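Local coordinates for ATP-dependent DNA helicase (Mycobacterium smegmatis, PDB 5V9X), which probably uses ATP hydrolysis to move 3'-to-5' along single-stranded DNA and unwind RNA:DNA hybrids, at residues D54-I68 / A236-P250. Residues are numbered along the deposited sequence; the frame is centred on the assembly and turned at random.
Sequences DAWSAISEGNNTLVI and ARFLSGQAPTTIVCP
Val248 meets Leu66 through the backbone and helix 50-60 through its side chain, a worked example of how an edge strand joins a parallel helicase sheet. Strand 245-248 is the outermost strand beside 64-68, the strand leading into the probable Walker A loop. Four backbone hydrogen bonds join the two in parallel register: Asn64 O takes Thr246 N (2.7 Å), Thr246 O takes Leu66 N, Leu66 O takes Val248 N, and Val248 O takes Ile68 N (2.7 Å).

From its CB, packed near Leu66 O, Val248 divides. CG1, turned anti to the backbone N (chi1 167°), reaches CB of Asp54 at 3.5 Å, while CG2 rests on Thr65 CG2 and lies near the backbone of Asp54 and Ala55. Beside it on this face, Thr246 CG2 meets Ala58 CB at 3.6 Å.

On the opposite face, Leu66 extends CD2 to Ala236 of helix 232-240, and Leu239 CD2 lies 3.6 Å from Thr65 O. At the helix end, Asn64 ND2 donates to Ser240 OG (3.1 Å, N-H...O 157°), which lies close to the amide plane, while OD1 of Asn64 accepts from Arg222 N of strand 221-226.

With both ends engaged, the Asn64 amide should be fixed in rotation, tying its own strand to the end of helix 232-240 and to strand 221-226.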
loop_
_atom_site.group_PDB
_atom_site.type_symbol
_atom_site.label_atom_id
_atom_site.label_comp_id
_atom_site.label_asym_id
_atom_site.label_seq_id
_atom_site.Cartn_x
_atom_site.Cartn_y
_atom_site.Cartn_z
ATOM N N ASP A 54 -11.041 10.881 -24.546
ATOM C CA ASP A 54 -11.640 11.707 -23.502
ATOM C C ASP A 54 -10.578 12.516 -22.766
ATOM O O ASP A 54 -10.753 13.715 -22.522
ATOM C CB ASP A 54 -12.417 10.832 -22.519
ATOM C CG ASP A 54 -13.477 9.987 -23.193
ATOM O OD1 ASP A 54 -13.736 10.196 -24.396
ATOM O OD2 ASP A 54 -14.047 9.107 -22.514
ATOM N N ALA A 55 -9.466 11.869 -22.399
ATOM C CA ALA A 55 -8.437 12.552 -21.621
ATOM C C ALA A 55 -7.801 13.684 -22.414
ATOM O O ALA A 55 -7.540 14.761 -21.866
ATOM C CB ALA A 55 -7.371 11.560 -21.160
ATOM N N TRP A 56 -7.543 13.463 -23.705
ATOM C CA TRP A 56 -6.979 14.528 -24.530
ATOM C C TRP A 56 -7.911 15.730 -24.590
ATOM O O TRP A 56 -7.455 16.878 -24.576
ATOM C CB TRP A 56 -6.687 14.011 -25.937
ATOM C CG TRP A 56 -5.604 12.982 -25.992
ATOM C CD1 TRP A 56 -4.578 12.817 -25.106
ATOM C CD2 TRP A 56 -5.443 11.964 -26.985
ATOM N NE1 TRP A 56 -3.786 11.761 -25.490
ATOM C CE2 TRP A 56 -4.297 11.220 -26.640
ATOM C CE3 TRP A 56 -6.158 11.610 -28.134
ATOM C CZ2 TRP A 56 -3.850 10.144 -27.404
ATOM C CZ3 TRP A 56 -5.713 10.546 -28.888
ATOM C CH2 TRP A 56 -4.570 9.823 -28.521
ATOM N N SER A 57 -9.223 15.485 -24.647
ATOM C CA SER A 57 -10.178 16.587 -24.694
ATOM C C SER A 57 -10.128 17.411 -23.414
ATOM O O SER A 57 -10.030 18.642 -23.455
ATOM C CB SER A 57 -11.588 16.046 -24.929
ATOM O OG SER A 57 -12.505 17.107 -25.132
ATOM N N ALA A 58 -10.189 16.742 -22.261
ATOM C CA ALA A 58 -10.173 17.457 -20.990
ATOM C C ALA A 58 -8.828 18.132 -20.746
ATOM O O ALA A 58 -8.779 19.280 -20.291
ATOM C CB ALA A 58 -10.507 16.500 -19.848
ATOM N N ILE A 59 -7.727 17.437 -21.041
ATOM C CA ILE A 59 -6.404 18.008 -20.799
ATOM C C ILE A 59 -6.164 19.214 -21.698
ATOM O O ILE A 59 -5.648 20.245 -21.251
ATOM C CB ILE A 59 -5.315 16.935 -20.986
ATOM C CG1 ILE A 59 -5.413 15.871 -19.890
ATOM C CG2 ILE A 59 -3.931 17.565 -20.982
ATOM C CD1 ILE A 59 -4.533 14.669 -20.134
ATOM N N SER A 60 -6.542 19.112 -22.976
ATOM C CA SER A 60 -6.308 20.213 -23.906
ATOM C C SER A 60 -7.103 21.454 -23.522
ATOM O O SER A 60 -6.686 22.576 -23.831
ATOM C CB SER A 60 -6.656 19.785 -25.332
ATOM O OG SER A 60 -8.020 19.417 -25.435
ATOM N N GLU A 61 -8.241 21.278 -22.854
ATOM C CA GLU A 61 -9.060 22.400 -22.417
ATOM C C GLU A 61 -8.608 22.981 -21.081
ATOM O O GLU A 61 -9.278 23.876 -20.554
ATOM C CB GLU A 61 -10.530 21.978 -22.350
ATOM C CG GLU A 61 -11.136 21.686 -23.720
ATOM C CD GLU A 61 -12.573 21.204 -23.646
ATOM O OE1 GLU A 61 -13.111 21.094 -22.523
ATOM O OE2 GLU A 61 -13.165 20.934 -24.713
ATOM N N GLY A 62 -7.499 22.493 -20.524
ATOM C CA GLY A 62 -6.868 23.104 -19.375
ATOM C C GLY A 62 -7.277 22.565 -18.021
ATOM O O GLY A 62 -6.820 23.098 -17.001
ATOM N N ASN A 63 -8.106 21.528 -17.969
ATOM C CA ASN A 63 -8.638 21.035 -16.708
ATOM C C ASN A 63 -7.701 20.018 -16.068
ATOM O O ASN A 63 -7.034 19.240 -16.753
ATOM C CB ASN A 63 -10.010 20.393 -16.921
ATOM C CG ASN A 63 -10.982 21.313 -17.626
ATOM O OD1 ASN A 63 -11.159 22.467 -17.235
ATOM N ND2 ASN A 63 -11.611 20.809 -18.682
ATOM N N ASN A 64 -7.651 20.040 -14.736
ATOM C CA ASN A 64 -7.115 18.903 -14.001
ATOM C C ASN A 64 -7.942 17.673 -14.346
ATOM O O ASN A 64 -9.176 17.730 -14.361
ATOM C CB ASN A 64 -7.149 19.168 -12.494
ATOM C CG ASN A 64 -6.137 20.215 -12.053
ATOM O OD1 ASN A 64 -5.495 20.871 -12.877
ATOM N ND2 ASN A 64 -5.995 20.381 -10.742
ATOM N N THR A 65 -7.269 16.565 -14.642
ATOM C CA THR A 65 -7.938 15.385 -15.173
ATOM C C THR A 65 -7.497 14.137 -14.423
ATOM O O THR A 65 -6.299 13.917 -14.226
ATOM C CB THR A 65 -7.647 15.224 -16.668
ATOM O OG1 THR A 65 -7.967 16.445 -17.349
ATOM C CG2 THR A 65 -8.473 14.086 -17.254
ATOM N N LEU A 66 -8.466 13.325 -14.011
ATOM C CA LEU A 66 -8.214 12.001 -13.455
ATOM C C LEU A 66 -8.707 10.963 -14.455
ATOM O O LEU A 66 -9.901 10.925 -14.777
ATOM C CB LEU A 66 -8.907 11.820 -12.105
ATOM C CG LEU A 66 -8.881 10.402 -11.521
ATOM C CD1 LEU A 66 -7.474 10.003 -11.093
ATOM C CD2 LEU A 66 -9.860 10.272 -10.362
ATOM N N VAL A 67 -7.794 10.130 -14.941
ATOM C CA VAL A 67 -8.106 9.114 -15.938
ATOM C C VAL A 67 -8.260 7.776 -15.228
ATOM O O VAL A 67 -7.336 7.309 -14.551
ATOM C CB VAL A 67 -7.024 9.048 -17.028
ATOM C CG1 VAL A 67 -7.437 8.089 -18.132
ATOM C CG2 VAL A 67 -6.758 10.441 -17.589
ATOM N N ILE A 68 -9.429 7.162 -15.377
ATOM C CA ILE A 68 -9.754 5.893 -14.733
ATOM C C ILE A 68 -10.062 4.905 -15.848
ATOM O O ILE A 68 -11.135 4.960 -16.463
ATOM C CB ILE A 68 -10.931 6.023 -13.762
ATOM C CG1 ILE A 68 -10.661 7.135 -12.745
ATOM C CG2 ILE A 68 -11.191 4.700 -13.058
ATOM C CD1 ILE A 68 -11.866 7.489 -11.904
ATOM N N ALA A 236 -10.066 12.141 -6.925
ATOM C CA ALA A 236 -9.957 13.407 -7.639
ATOM C C ALA A 236 -9.745 14.568 -6.677
ATOM O O ALA A 236 -9.043 15.530 -7.009
ATOM C CB ALA A 236 -11.206 13.640 -8.489
ATOM N N ARG A 237 -10.343 14.496 -5.484
ATOM C CA ARG A 237 -10.105 15.522 -4.477
ATOM C C ARG A 237 -8.677 15.462 -3.948
ATOM O O ARG A 237 -8.089 16.502 -3.628
ATOM C CB ARG A 237 -11.106 15.372 -3.330
ATOM C CG ARG A 237 -11.211 16.598 -2.440
ATOM C CD ARG A 237 -12.177 16.372 -1.286
ATOM N NE ARG A 237 -11.606 15.515 -0.252
ATOM C CZ ARG A 237 -10.755 15.941 0.676
ATOM N NH1 ARG A 237 -10.373 17.212 0.692
ATOM N NH2 ARG A 237 -10.281 15.100 1.588
ATOM N N PHE A 238 -8.102 14.262 -3.846
ATOM C CA PHE A 238 -6.707 14.163 -3.440
ATOM C C PHE A 238 -5.788 14.768 -4.490
ATOM O O PHE A 238 -4.832 15.476 -4.152
ATOM C CB PHE A 238 -6.320 12.707 -3.181
ATOM C CG PHE A 238 -4.843 12.511 -2.978
ATOM C CD1 PHE A 238 -4.264 12.762 -1.746
ATOM C CD2 PHE A 238 -4.031 12.098 -4.021
ATOM C CE1 PHE A 238 -2.911 12.596 -1.553
ATOM C CE2 PHE A 238 -2.670 11.931 -3.836
ATOM C CZ PHE A 238 -2.112 12.183 -2.599
ATOM N N LEU A 239 -6.063 14.497 -5.769
ATOM C CA LEU A 239 -5.176 14.943 -6.838
ATOM C C LEU A 239 -5.153 16.462 -6.952
ATOM O O LEU A 239 -4.078 17.061 -7.065
ATOM C CB LEU A 239 -5.604 14.310 -8.164
ATOM C CG LEU A 239 -4.977 14.847 -9.451
ATOM C CD1 LEU A 239 -3.491 14.534 -9.511
ATOM C CD2 LEU A 239 -5.696 14.289 -10.666
ATOM N N SER A 240 -6.319 17.106 -6.909
ATOM C CA SER A 240 -6.411 18.532 -7.193
ATOM C C SER A 240 -6.570 19.402 -5.954
ATOM O O SER A 240 -6.372 20.617 -6.047
ATOM C CB SER A 240 -7.580 18.810 -8.141
ATOM O OG SER A 240 -7.481 18.031 -9.321
ATOM N N GLY A 241 -6.921 18.827 -4.808
ATOM C CA GLY A 241 -7.200 19.637 -3.639
ATOM C C GLY A 241 -8.453 20.469 -3.814
ATOM O O GLY A 241 -9.552 19.923 -3.951
ATOM N N GLN A 242 -8.303 21.794 -3.827
ATOM C CA GLN A 242 -9.455 22.676 -3.975
ATOM C C GLN A 242 -9.822 22.935 -5.429
ATOM O O GLN A 242 -10.952 23.353 -5.702
ATOM C CB GLN A 242 -9.198 24.009 -3.270
ATOM C CG GLN A 242 -8.825 23.877 -1.802
ATOM C CD GLN A 242 -9.837 23.070 -1.008
ATOM O OE1 GLN A 242 -11.039 23.114 -1.276
ATOM N NE2 GLN A 242 -9.350 22.325 -0.024
ATOM N N ALA A 243 -8.902 22.699 -6.360
ATOM C CA ALA A 243 -9.183 22.938 -7.765
ATOM C C ALA A 243 -10.150 21.884 -8.306
ATOM O O ALA A 243 -10.199 20.757 -7.802
ATOM C CB ALA A 243 -7.889 22.924 -8.574
ATOM N N PRO A 244 -10.939 22.226 -9.322
ATOM C CA PRO A 244 -11.862 21.245 -9.901
ATOM C C PRO A 244 -11.143 20.233 -10.781
ATOM O O PRO A 244 -10.089 20.507 -11.360
ATOM C CB PRO A 244 -12.824 22.111 -10.724
ATOM C CG PRO A 244 -12.020 23.309 -11.085
ATOM C CD PRO A 244 -11.107 23.563 -9.918
ATOM N N THR A 245 -11.739 19.045 -10.875
ATOM C CA THR A 245 -11.152 17.923 -11.597
ATOM C C THR A 245 -12.170 17.341 -12.565
ATOM O O THR A 245 -13.278 16.977 -12.158
ATOM C CB THR A 245 -10.687 16.823 -10.638
ATOM O OG1 THR A 245 -9.849 17.387 -9.626
ATOM C CG2 THR A 245 -9.914 15.749 -11.391
ATOM N N THR A 246 -11.792 17.244 -13.836
ATOM C CA THR A 246 -12.573 16.483 -14.803
ATOM C C THR A 246 -12.226 15.006 -14.666
ATOM O O THR A 246 -11.073 14.611 -14.874
ATOM C CB THR A 246 -12.298 16.957 -16.227
ATOM O OG1 THR A 246 -12.764 18.302 -16.390
ATOM C CG2 THR A 246 -13.000 16.049 -17.230
ATOM N N ILE A 247 -13.213 14.190 -14.317
ATOM C CA ILE A 247 -13.004 12.760 -14.142
ATOM C C ILE A 247 -13.303 12.059 -15.461
ATOM O O ILE A 247 -14.441 12.075 -15.942
ATOM C CB ILE A 247 -13.871 12.202 -13.005
ATOM C CG1 ILE A 247 -13.390 12.753 -11.661
ATOM C CG2 ILE A 247 -13.840 10.681 -13.007
ATOM C CD1 ILE A 247 -14.088 12.151 -10.465
ATOM N N VAL A 248 -12.274 11.456 -16.050
ATOM C CA VAL A 248 -12.405 10.665 -17.266
ATOM C C VAL A 248 -12.459 9.198 -16.865
ATOM O O VAL A 248 -11.496 8.665 -16.303
ATOM C CB VAL A 248 -11.244 10.927 -18.237
ATOM C CG1 VAL A 248 -11.223 9.871 -19.327
ATOM C CG2 VAL A 248 -11.358 12.317 -18.843
ATOM N N CYS A 249 -13.583 8.546 -17.148
ATOM C CA CYS A 249 -13.787 7.145 -16.778
ATOM C C CYS A 249 -14.707 6.496 -17.800
ATOM O O CYS A 249 -15.908 6.321 -17.564
ATOM C CB CYS A 249 -14.361 7.025 -15.365
ATOM S SG CYS A 249 -14.631 5.329 -14.805
ATOM N N PRO A 250 -14.171 6.120 -18.958
ATOM C CA PRO A 250 -15.001 5.516 -20.003
ATOM C C PRO A 250 -15.281 4.057 -19.694
ATOM O O PRO A 250 -14.632 3.470 -18.815
ATOM C CB PRO A 250 -14.134 5.668 -21.259
ATOM C CG PRO A 250 -12.743 5.571 -20.735
ATOM C CD PRO A 250 -12.760 6.230 -19.372
#